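Local coordinates for protein M32 carboxypeptidase (Chitinophagaceae bacterium, PDB 7A03) that probably acts as a metal-dependent carboxypeptidase of the M32 family, trimming amino acids one at a time from the C-terminal ends of peptides, at residues 24-28 with 54-59; 31-35 with 47-51; 431-435 with 476-480. All blocks are in the same frame, centred on the assembly; numbering follows the deposited sequence.

Interaction 1: 24-28 with 54-59; sequences VRNAI and LSTIAH
The guanidinium group of Arg25 lays one face on the methyl of Ala58, with CB of Ala58 3.5 Å above the plane and centred on it. At its edge, in the plane, sits a water that accepts from Arg25 NH1 at 2.7 Å and donates to the carbonyl oxygen of Ser55, bridging side chain and backbone where segments 24-28 and 54-59 share no direct hydrogen bond. Alanine suits position 58, because a single methyl lets a flat cation settle close to the helix surface. Helices 9-37 and 44-62 run here as an antiparallel helical hairpin, their local axes 9.4 Å apart at 159°, within the largely helical M32 fold. The rest of the contact is apolar. CG1 of Val24, held opposite its own backbone N (chi1 -177°), touches both the carbonyl oxygen of Leu54 and the methyl of Ala58, 4.0 Å from Ala58 CB. Ile28 and Leu54 lie alongside one another, pointing opposite ways, Ile28 CG1 coming to 3.5 Å from Leu54 CB, while Ile28 CD1 runs on to Ser55. Shortening Ile28 to an alanine would probably open a gap beside Leu54 CB and leave Ser55 without the methyl that CD1 lays against it. The hydroxyl of Ser55 turns back to bond the carbonyl of Ile51 in its own helix, and Ala27 CB adds a 4.2 Å contact to Leu54 CD1.

Interaction 2: 31-35 with 47-51; sequences LGWDQ and RGQQI
Two successive bends, chi2 61° and chi3 53°, fold the Arg47 side chain so that its guanidinium meets Asp34, whose CG stands anti to the backbone N. Both terminal nitrogens of Arg47 close on a single oxygen: NH1 lies 2.7 Å and NH2 2.9 Å from Asp34 OD2. That oxygen lies almost in the guanidinium plane and takes the NH1 hydrogen on its anti lone pair, away from OD1; NH2 also comes from the anti side, but well out of the carboxylate plane. The two planes are strongly turned against each other, and the bonds, 149° at the NH1 hydrogen and more bent at NH2, fit a salt bridge made from one corner of the carboxylate. NH1 adds a weak bond to the carbonyl oxygen of Leu31, which already accepts from Gln35 N one helical turn on. Arginine suits this place because it couples an aliphatic stem to a charged end: Leu31 CB packs 3.8 Å from Arg47 CD, and Leu31 CG lies over one face of the guanidinium. Leu31 also touches Ile51, CB to CG1 at 3.8 Å, and its CD2 meets CB of Gln50. Gln35 extends past Arg47 in the opposite sense, its amide lying near Arg47 CG and Ile51 CD1. Helices 9-37 and 44-62 pack antiparallel here, near the turn of their hairpin, where Leu39 of the connecting loop touches both Asp34 and Arg47; from helix 9-37, Trp33 makes a cation-pi contact with Arg248 of strand 247-251.

Interaction 3: 431-435 with 476-480; sequences QFFTT and CQKIT
Gln431 donates from NE2 to OG1 of Thr480, 3.1 Å away and with an N-H...O angle of 156°, the acceptor lying near the amide plane. The same nitrogen passes 3.3 Å from SG of Cys476, whose sulfur stands over the face of the amide. Next to this polar pair, CG2 of Thr480 wedges between the helices, 3.3 Å from OG1 of Thr435 and 4.0 Å from CD1 at the edge of the Phe432 ring. CA of Cys476 also meets that edge, while its sulfur stands oblique to the ring, 5.4 Å from the centroid. CE1 of Phe432 reaches CD1 of Ile479, closing the apolar side. A second shell fixes the hydroxyls. Threonine suits both places, since each hydroxyl donates to the carbonyl one turn earlier in its own helix: Thr435 OG1 to Gln431 O, and Thr480 OG1 to Cys476 O. Chi1 of 77° sets Thr480 OG1 between its backbone N and carbonyl carbon, where it can bond Cys476 O and still face Gln431 NE2. Farther out, Gln431 OE1 accepts from Gln485 N and its NE2 also donates to Pro483 O, whereas Thr480 OG1 accepts from Asn482 N. The arrangement is a near-parallel helix pair, 20° between local axes, in which buried glutamine ties the C-terminal end of helix 472-480 and its following loop to helix 420-439 within the mainly helical M32 peptidase fold.

Interactions 1 and 2 are successive levels of one antiparallel pair, helices 9-37 and 44-62, with interaction 2 nested inside the loop that interaction 1 closes; Ile28 CG2 and Ile51 CG2 touch at 4.0 Å where they join. Both lie near the surface, and each sets an arginine beside aliphatic groups, but the first links its cation to the opposite helix through water and the second through a direct salt bridge. Interaction 3, whose centre is about 36 Å from that of interaction 1, joins later helices in a near-parallel pair. It is buried, and there uncharged glutamine and threonine groups are satisfied by each other, by helix carbonyls and by the loop that follows.

Interaction 1: 24-28 with 54-59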
ATOM      1  N   VAL A  24     -19.676   5.256 -11.816  1.00 15.60           N
ATOM      2  CA  VAL A  24     -20.186   4.110 -11.060  1.00 13.55           C
ATOM      3  C   VAL A  24     -19.175   3.642 -10.018  1.00 12.93           C
ATOM      4  O   VAL A  24     -19.534   3.338  -8.871  1.00 12.21           O
ATOM      5  CB  VAL A  24     -20.605   2.963 -11.997  1.00 12.17           C
ATOM      6  CG1 VAL A  24     -21.190   1.826 -11.176  1.00 13.37           C
ATOM      7  CG2 VAL A  24     -21.626   3.454 -13.026  1.00 13.02           C
ATOM      8  N   ARG A  25     -17.899   3.546 -10.401  1.00 14.29           N
ATOM      9  CA  ARG A  25     -16.902   3.026  -9.465  1.00 13.48           C
ATOM     10  C   ARG A  25     -16.708   3.970  -8.283  1.00 11.79           C
ATOM     11  O   ARG A  25     -16.544   3.532  -7.140  1.00 11.86           O
ATOM     12  CB  ARG A  25     -15.585   2.745 -10.194  1.00 14.36           C
ATOM     13  CG  ARG A  25     -15.705   1.633 -11.227  1.00 20.10           C
ATOM     14  CD  ARG A  25     -14.420   0.836 -11.417  1.00 28.18           C
ATOM     15  NE  ARG A  25     -14.600  -0.190 -12.447  1.00 28.25           N
ATOM     16  CZ  ARG A  25     -15.061  -1.418 -12.214  1.00 30.94           C
ATOM     17  NH1 ARG A  25     -15.390  -1.788 -10.982  1.00 28.30           N
ATOM     18  NH2 ARG A  25     -15.197  -2.283 -13.217  1.00 33.08           N
ATOM     19  N   ASN A  26     -16.792   5.273  -8.529  1.00 11.88           N
ATOM     20  CA  ASN A  26     -16.676   6.214  -7.427  1.00 13.65           C
ATOM     21  C   ASN A  26     -17.924   6.214  -6.553  1.00 11.65           C
ATOM     22  O   ASN A  26     -17.819   6.422  -5.339  1.00 13.69           O
ATOM     23  CB  ASN A  26     -16.344   7.602  -7.965  1.00 12.13           C
ATOM     24  CG  ASN A  26     -14.902   7.692  -8.410  1.00 12.60           C
ATOM     25  OD1 ASN A  26     -13.988   7.324  -7.653  1.00 14.07           O
ATOM     26  ND2 ASN A  26     -14.681   8.157  -9.630  1.00 14.25           N
ATOM     27  N   ALA A  27     -19.105   5.946  -7.128  1.00 12.47           N
ATOM     28  CA  ALA A  27     -20.283   5.754  -6.284  1.00 12.81           C
ATOM     29  C   ALA A  27     -20.086   4.563  -5.358  1.00 12.02           C
ATOM     30  O   ALA A  27     -20.430   4.614  -4.171  1.00 13.10           O
ATOM     31  CB  ALA A  27     -21.527   5.544  -7.158  1.00 11.07           C
ATOM     32  N   ILE A  28     -19.514   3.479  -5.895  1.00 10.29           N
ATOM     33  CA  ILE A  28     -19.170   2.323  -5.074  1.00 11.21           C
ATOM     34  C   ILE A  28     -18.221   2.734  -3.950  1.00 10.65           C
ATOM     35  O   ILE A  28     -18.387   2.328  -2.790  1.00 13.74           O
ATOM     36  CB  ILE A  28     -18.568   1.210  -5.951  1.00 11.73           C
ATOM     37  CG1 ILE A  28     -19.619   0.657  -6.920  1.00 14.22           C
ATOM     38  CG2 ILE A  28     -17.971   0.116  -5.094  1.00 14.03           C
ATOM     39  CD1 ILE A  28     -18.987  -0.175  -8.035  1.00 15.57           C
ATOM     40  N   LEU A  54     -23.971  -2.432  -8.007  1.00 13.32           N
ATOM     41  CA  LEU A  54     -23.219  -1.428  -8.750  1.00 13.39           C
ATOM     42  C   LEU A  54     -21.961  -2.034  -9.353  1.00 13.42           C
ATOM     43  O   LEU A  54     -21.601  -1.707 -10.489  1.00 12.60           O
ATOM     44  CB  LEU A  54     -22.879  -0.245  -7.852  1.00 14.92           C
ATOM     45  CG  LEU A  54     -24.003   0.690  -7.396  1.00 15.13           C
ATOM     46  CD1 LEU A  54     -23.387   1.805  -6.587  1.00 16.41           C
ATOM     47  CD2 LEU A  54     -24.716   1.265  -8.591  1.00 15.96           C
ATOM     48  N   SER A  55     -21.320  -2.957  -8.625  1.00 15.02           N
ATOM     49  CA  SER A  55     -20.095  -3.554  -9.139  1.00 13.66           C
ATOM     50  C   SER A  55     -20.395  -4.335 -10.400  1.00 15.38           C
ATOM     51  O   SER A  55     -19.664  -4.222 -11.401  1.00 14.85           O
ATOM     52  CB  SER A  55     -19.441  -4.441  -8.079  1.00 13.60           C
ATOM     53  OG  SER A  55     -19.061  -3.682  -6.935  1.00 19.50           O
ATOM     54  N   THR A  56     -21.526  -5.060 -10.397  1.00 13.58           N
ATOM     55  CA  THR A  56     -21.897  -5.816 -11.579  1.00 16.93           C
ATOM     56  C   THR A  56     -22.131  -4.868 -12.735  1.00 14.57           C
ATOM     57  O   THR A  56     -21.619  -5.092 -13.839  1.00 16.02           O
ATOM     58  CB  THR A  56     -23.130  -6.680 -11.290  1.00 17.06           C
ATOM     59  OG1 THR A  56     -22.821  -7.623 -10.259  1.00 21.51           O
ATOM     60  CG2 THR A  56     -23.579  -7.430 -12.527  1.00 19.14           C
ATOM     61  N   ILE A  57     -22.826  -3.751 -12.478  1.00 15.82           N
ATOM     62  CA  ILE A  57     -23.068  -2.797 -13.553  1.00 15.43           C
ATOM     63  C   ILE A  57     -21.746  -2.265 -14.093  1.00 16.18           C
ATOM     64  O   ILE A  57     -21.540  -2.211 -15.315  1.00 14.61           O
ATOM     65  CB  ILE A  57     -24.004  -1.670 -13.073  1.00 16.73           C
ATOM     66  CG1 ILE A  57     -25.434  -2.198 -12.909  1.00 16.16           C
ATOM     67  CG2 ILE A  57     -23.946  -0.460 -14.026  1.00 16.83           C
ATOM     68  CD1 ILE A  57     -26.330  -1.259 -12.112  1.00 14.10           C
ATOM     69  N   ALA A  58     -20.812  -1.918 -13.195  1.00 15.89           N
ATOM     70  CA  ALA A  58     -19.546  -1.368 -13.670  1.00 15.76           C
ATOM     71  C   ALA A  58     -18.847  -2.380 -14.548  1.00 14.82           C
ATOM     72  O   ALA A  58     -18.295  -2.033 -15.604  1.00 14.73           O
ATOM     73  CB  ALA A  58     -18.643  -0.991 -12.504  1.00 17.33           C
ATOM     74  N   HIS A  59     -18.910  -3.651 -14.146  1.00 15.21           N
ATOM     75  CA  HIS A  59     -18.202  -4.677 -14.889  1.00 16.10           C
ATOM     76  C   HIS A  59     -18.843  -4.858 -16.252  1.00 18.39           C
ATOM     77  O   HIS A  59     -18.141  -4.978 -17.274  1.00 18.38           O
ATOM     78  CB  HIS A  59     -18.208  -5.976 -14.085  1.00 15.28           C
ATOM     79  CG  HIS A  59     -17.504  -7.109 -14.764  1.00 20.71           C
ATOM     80  ND1 HIS A  59     -16.148  -7.323 -14.646  1.00 24.42           N
ATOM     81  CD2 HIS A  59     -17.972  -8.083 -15.582  1.00 24.18           C
ATOM     82  CE1 HIS A  59     -15.810  -8.385 -15.358  1.00 24.58           C
ATOM     83  NE2 HIS A  59     -16.896  -8.864 -15.934  1.00 26.07           N
TER
HETATM   84  O   HOH W   1     -16.747  -4.119 -11.111  1.00 20.48           O

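Interaction 2: 31-35 with 47-51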
ATOM      1  N   LEU A  31     -20.122   4.426  -1.167  1.00 10.50           N
ATOM      2  CA  LEU A  31     -20.821   3.436  -0.352  1.00 11.35           C
ATOM      3  C   LEU A  31     -19.852   2.674   0.554  1.00 10.07           C
ATOM      4  O   LEU A  31     -20.174   2.369   1.709  1.00 12.11           O
ATOM      5  CB  LEU A  31     -21.639   2.494  -1.247  1.00 12.77           C
ATOM      6  CG  LEU A  31     -23.085   2.943  -1.489  1.00 11.39           C
ATOM      7  CD1 LEU A  31     -23.159   4.286  -2.223  1.00 13.75           C
ATOM      8  CD2 LEU A  31     -23.838   1.831  -2.258  1.00 14.02           C
ATOM      9  N   GLY A  32     -18.640   2.388   0.069  1.00 11.99           N
ATOM     10  CA  GLY A  32     -17.683   1.677   0.913  1.00 10.78           C
ATOM     11  C   GLY A  32     -17.090   2.561   2.000  1.00 10.83           C
ATOM     12  O   GLY A  32     -16.826   2.103   3.129  1.00 12.34           O
ATOM     13  N   TRP A  33     -16.936   3.851   1.699  1.00 11.05           N
ATOM     14  CA  TRP A  33     -16.451   4.795   2.695  1.00 11.07           C
ATOM     15  C   TRP A  33     -17.466   4.923   3.818  1.00 10.41           C
ATOM     16  O   TRP A  33     -17.118   4.836   5.008  1.00 11.35           O
ATOM     17  CB  TRP A  33     -16.199   6.150   2.034  1.00 14.29           C
ATOM     18  CG  TRP A  33     -15.967   7.255   3.016  1.00 12.76           C
ATOM     19  CD1 TRP A  33     -14.782   7.604   3.593  1.00 11.82           C
ATOM     20  CD2 TRP A  33     -16.952   8.154   3.558  1.00 11.42           C
ATOM     21  NE1 TRP A  33     -14.959   8.664   4.454  1.00 12.99           N
ATOM     22  CE2 TRP A  33     -16.285   9.026   4.440  1.00 10.77           C
ATOM     23  CE3 TRP A  33     -18.329   8.323   3.359  1.00  9.60           C
ATOM     24  CZ2 TRP A  33     -16.949  10.041   5.148  1.00 10.81           C
ATOM     25  CZ3 TRP A  33     -18.986   9.321   4.066  1.00 12.15           C
ATOM     26  CH2 TRP A  33     -18.301  10.173   4.939  1.00 10.42           C
ATOM     27  N   ASP A  34     -18.748   5.051   3.440  1.00  9.86           N
ATOM     28  CA  ASP A  34     -19.789   5.153   4.450  1.00 10.57           C
ATOM     29  C   ASP A  34     -19.901   3.859   5.244  1.00 10.07           C
ATOM     30  O   ASP A  34     -20.116   3.886   6.463  1.00 10.46           O
ATOM     31  CB  ASP A  34     -21.104   5.520   3.772  1.00 11.46           C
ATOM     32  CG  ASP A  34     -22.253   5.568   4.740  1.00 11.31           C
ATOM     33  OD1 ASP A  34     -22.362   6.572   5.489  1.00 12.01           O
ATOM     34  OD2 ASP A  34     -23.025   4.583   4.752  1.00 12.17           O
ATOM     35  N   GLN A  35     -19.710   2.721   4.571  1.00 11.43           N
ATOM     36  CA  GLN A  35     -19.706   1.430   5.242  1.00 14.02           C
ATOM     37  C   GLN A  35     -18.687   1.401   6.369  1.00 11.89           C
ATOM     38  O   GLN A  35     -18.930   0.791   7.415  1.00 14.65           O
ATOM     39  CB  GLN A  35     -19.390   0.353   4.208  1.00 13.37           C
ATOM     40  CG  GLN A  35     -19.367  -1.082   4.688  1.00 16.58           C
ATOM     41  CD  GLN A  35     -19.265  -2.023   3.488  1.00 21.54           C
ATOM     42  OE1 GLN A  35     -18.313  -1.944   2.714  1.00 28.78           O
ATOM     43  NE2 GLN A  35     -20.255  -2.889   3.315  1.00 29.46           N
ATOM     44  N   ARG A  47     -26.447  -2.789   2.383  1.00 12.50           N
ATOM     45  CA  ARG A  47     -25.339  -2.050   1.806  1.00 11.61           C
ATOM     46  C   ARG A  47     -24.481  -2.973   0.956  1.00 10.79           C
ATOM     47  O   ARG A  47     -24.101  -2.605  -0.165  1.00 12.32           O
ATOM     48  CB  ARG A  47     -24.521  -1.356   2.901  1.00 12.52           C
ATOM     49  CG  ARG A  47     -23.175  -0.757   2.405  1.00 14.18           C
ATOM     50  CD  ARG A  47     -23.354   0.306   1.330  1.00 12.65           C
ATOM     51  NE  ARG A  47     -24.287   1.316   1.797  1.00 11.63           N
ATOM     52  CZ  ARG A  47     -23.957   2.294   2.631  1.00 12.37           C
ATOM     53  NH1 ARG A  47     -22.692   2.444   3.058  1.00 11.78           N
ATOM     54  NH2 ARG A  47     -24.901   3.122   3.048  1.00 12.10           N
ATOM     55  N   GLY A  48     -24.284  -4.214   1.418  1.00 11.43           N
ATOM     56  CA  GLY A  48     -23.499  -5.140   0.616  1.00 13.23           C
ATOM     57  C   GLY A  48     -24.182  -5.425  -0.703  1.00 14.83           C
ATOM     58  O   GLY A  48     -23.554  -5.393  -1.780  1.00 13.85           O
ATOM     59  N   GLN A  49     -25.500  -5.612  -0.645  1.00 14.44           N
ATOM     60  CA  GLN A  49     -26.252  -5.892  -1.850  1.00 14.68           C
ATOM     61  C   GLN A  49     -26.127  -4.734  -2.818  1.00 13.24           C
ATOM     62  O   GLN A  49     -25.901  -4.933  -4.023  1.00 13.81           O
ATOM     63  CB  GLN A  49     -27.711  -6.108  -1.461  1.00 15.34           C
ATOM     64  CG  GLN A  49     -28.646  -6.350  -2.602  1.00 16.53           C
ATOM     65  CD  GLN A  49     -30.043  -6.642  -2.118  1.00 17.54           C
ATOM     66  OE1 GLN A  49     -30.298  -7.697  -1.530  1.00 22.88           O
ATOM     67  NE2 GLN A  49     -30.956  -5.702  -2.339  1.00 17.16           N
ATOM     68  N   GLN A  50     -26.179  -3.509  -2.294  1.00 13.43           N
ATOM     69  CA  GLN A  50     -26.160  -2.367  -3.191  1.00 16.28           C
ATOM     70  C   GLN A  50     -24.796  -2.234  -3.843  1.00 13.76           C
ATOM     71  O   GLN A  50     -24.712  -2.009  -5.056  1.00 12.65           O
ATOM     72  CB  GLN A  50     -26.612  -1.110  -2.449  1.00 11.56           C
ATOM     73  CG  GLN A  50     -28.109  -1.153  -2.142  1.00 13.06           C
ATOM     74  CD  GLN A  50     -28.532  -0.257  -0.992  1.00 12.72           C
ATOM     75  OE1 GLN A  50     -27.739   0.517  -0.469  1.00 14.70           O
ATOM     76  NE2 GLN A  50     -29.799  -0.379  -0.578  1.00 11.89           N
ATOM     77  N   ILE A  51     -23.727  -2.484  -3.075  1.00 13.09           N
ATOM     78  CA  ILE A  51     -22.397  -2.419  -3.669  1.00 13.24           C
ATOM     79  C   ILE A  51     -22.266  -3.472  -4.762  1.00 14.76           C
ATOM     80  O   ILE A  51     -21.788  -3.174  -5.870  1.00 15.13           O
ATOM     81  CB  ILE A  51     -21.307  -2.547  -2.592  1.00 12.56           C
ATOM     82  CG1 ILE A  51     -21.246  -1.252  -1.767  1.00 13.57           C
ATOM     83  CG2 ILE A  51     -19.951  -2.886  -3.275  1.00 12.08           C
ATOM     84  CD1 ILE A  51     -20.472  -1.365  -0.445  1.00 13.12           C
TER

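Interaction 3: 431-435 with 476-480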
ATOM      1  N   GLN A 431      14.281   5.747  -2.138  1.00 14.90           N
ATOM      2  CA  GLN A 431      14.994   6.202  -3.318  1.00 14.25           C
ATOM      3  C   GLN A 431      14.477   7.566  -3.732  1.00 14.44           C
ATOM      4  O   GLN A 431      15.265   8.452  -4.098  1.00 14.41           O
ATOM      5  CB  GLN A 431      14.845   5.171  -4.439  1.00 14.57           C
ATOM      6  CG  GLN A 431      15.614   5.484  -5.711  1.00 14.58           C
ATOM      7  CD  GLN A 431      15.964   4.227  -6.489  1.00 14.75           C
ATOM      8  OE1 GLN A 431      15.887   3.112  -5.954  1.00 17.99           O
ATOM      9  NE2 GLN A 431      16.361   4.391  -7.752  1.00 15.54           N
ATOM     10  N   PHE A 432      13.156   7.776  -3.603  1.00 13.96           N
ATOM     11  CA  PHE A 432      12.625   9.070  -3.998  1.00 13.75           C
ATOM     12  C   PHE A 432      13.079  10.144  -3.017  1.00 13.94           C
ATOM     13  O   PHE A 432      13.502  11.233  -3.436  1.00 15.15           O
ATOM     14  CB  PHE A 432      11.092   9.046  -4.094  1.00 13.58           C
ATOM     15  CG  PHE A 432      10.540   8.214  -5.234  1.00 14.65           C
ATOM     16  CD1 PHE A 432      11.235   8.040  -6.415  1.00 17.40           C
ATOM     17  CD2 PHE A 432       9.293   7.617  -5.110  1.00 14.96           C
ATOM     18  CE1 PHE A 432      10.703   7.274  -7.448  1.00 17.68           C
ATOM     19  CE2 PHE A 432       8.752   6.843  -6.153  1.00 14.12           C
ATOM     20  CZ  PHE A 432       9.455   6.676  -7.310  1.00 16.00           C
ATOM     21  N   PHE A 433      13.080   9.836  -1.709  1.00 13.74           N
ATOM     22  CA  PHE A 433      13.356  10.918  -0.772  1.00 16.65           C
ATOM     23  C   PHE A 433      14.820  11.318  -0.829  1.00 14.61           C
ATOM     24  O   PHE A 433      15.153  12.512  -0.854  1.00 14.92           O
ATOM     25  CB  PHE A 433      12.937  10.566   0.651  1.00 13.63           C
ATOM     26  CG  PHE A 433      13.052  11.721   1.598  1.00 13.69           C
ATOM     27  CD1 PHE A 433      12.181  12.807   1.501  1.00 15.77           C
ATOM     28  CD2 PHE A 433      14.064  11.759   2.555  1.00 16.14           C
ATOM     29  CE1 PHE A 433      12.319  13.898   2.348  1.00 14.21           C
ATOM     30  CE2 PHE A 433      14.177  12.837   3.412  1.00 17.10           C
ATOM     31  CZ  PHE A 433      13.293  13.905   3.312  1.00 17.02           C
ATOM     32  N   THR A 434      15.709  10.332  -0.890  1.00 14.54           N
ATOM     33  CA  THR A 434      17.118  10.643  -1.059  1.00 14.82           C
ATOM     34  C   THR A 434      17.334  11.465  -2.321  1.00 16.31           C
ATOM     35  O   THR A 434      18.071  12.462  -2.302  1.00 16.67           O
ATOM     36  CB  THR A 434      17.917   9.345  -1.061  1.00 14.99           C
ATOM     37  OG1 THR A 434      17.793   8.738   0.230  1.00 17.59           O
ATOM     38  CG2 THR A 434      19.397   9.595  -1.344  1.00 15.44           C
ATOM     39  N   THR A 435      16.620  11.126  -3.397  1.00 15.67           N
ATOM     40  CA  THR A 435      16.789  11.899  -4.620  1.00 17.20           C
ATOM     41  C   THR A 435      16.275  13.316  -4.420  1.00 17.90           C
ATOM     42  O   THR A 435      16.928  14.284  -4.842  1.00 19.07           O
ATOM     43  CB  THR A 435      16.095  11.199  -5.785  1.00 19.14           C
ATOM     44  OG1 THR A 435      16.711   9.917  -5.992  1.00 16.22           O
ATOM     45  CG2 THR A 435      16.232  12.021  -7.064  1.00 18.74           C
ATOM     46  N   CYS A 476      10.732   5.716 -11.889  1.00 17.43           N
ATOM     47  CA  CYS A 476      11.899   5.739 -11.025  1.00 20.32           C
ATOM     48  C   CYS A 476      13.164   6.101 -11.814  1.00 18.16           C
ATOM     49  O   CYS A 476      13.977   6.901 -11.351  1.00 18.44           O
ATOM     50  CB  CYS A 476      12.005   4.386 -10.320  1.00 18.48           C
ATOM     51  SG  CYS A 476      13.328   4.294  -9.085  1.00 18.71           S
ATOM     52  N   GLN A 477      13.312   5.565 -13.031  1.00 18.25           N
ATOM     53  CA  GLN A 477      14.461   5.894 -13.872  1.00 21.21           C
ATOM     54  C   GLN A 477      14.458   7.367 -14.287  1.00 16.77           C
ATOM     55  O   GLN A 477      15.500   8.034 -14.244  1.00 20.67           O
ATOM     56  CB  GLN A 477      14.457   4.991 -15.109  1.00 23.06           C
ATOM     57  CG  GLN A 477      15.536   5.300 -16.143  1.00 22.70           C
ATOM     58  CD  GLN A 477      16.926   4.967 -15.646  1.00 25.61           C
ATOM     59  OE1 GLN A 477      17.148   3.920 -15.035  1.00 29.22           O
ATOM     60  NE2 GLN A 477      17.870   5.857 -15.912  1.00 28.76           N
ATOM     61  N   LYS A 478      13.292   7.892 -14.677  1.00 19.44           N
ATOM     62  CA  LYS A 478      13.196   9.292 -15.074  1.00 20.37           C
ATOM     63  C   LYS A 478      13.552  10.233 -13.925  1.00 24.43           C
ATOM     64  O   LYS A 478      14.284  11.213 -14.123  1.00 23.35           O
ATOM     65  CB  LYS A 478      11.788   9.580 -15.603  1.00 21.12           C
ATOM     66  CG  LYS A 478      11.512  11.056 -15.860  1.00 24.36           C
ATOM     67  CD  LYS A 478      10.049  11.304 -16.197  1.00 29.75           C
ATOM     68  CE  LYS A 478       9.851  12.725 -16.687  1.00 27.89           C
ATOM     69  NZ  LYS A 478       8.411  13.086 -16.736  1.00 31.46           N
ATOM     70  N   ILE A 479      13.054   9.946 -12.716  1.00 19.56           N
ATOM     71  CA  ILE A 479      13.266  10.849 -11.587  1.00 21.20           C
ATOM     72  C   ILE A 479      14.664  10.702 -10.991  1.00 24.77           C
ATOM     73  O   ILE A 479      15.310  11.700 -10.645  1.00 25.92           O
ATOM     74  CB  ILE A 479      12.182  10.626 -10.520  1.00 17.92           C
ATOM     75  CG1 ILE A 479      10.797  11.008 -11.042  1.00 18.91           C
ATOM     76  CG2 ILE A 479      12.504  11.407  -9.265  1.00 21.08           C
ATOM     77  CD1 ILE A 479       9.701  10.430 -10.180  1.00 18.79           C
ATOM     78  N   THR A 480      15.138   9.466 -10.815  1.00 19.79           N
ATOM     79  CA  THR A 480      16.348   9.209 -10.042  1.00 20.88           C
ATOM     80  C   THR A 480      17.561   8.833 -10.879  1.00 23.32           C
ATOM     81  O   THR A 480      18.672   8.810 -10.342  1.00 25.73           O
ATOM     82  CB  THR A 480      16.112   8.110  -8.991  1.00 19.56           C
ATOM     83  OG1 THR A 480      16.112   6.817  -9.618  1.00 18.47           O
ATOM     84  CG2 THR A 480      14.799   8.333  -8.237  1.00 18.96           C
TER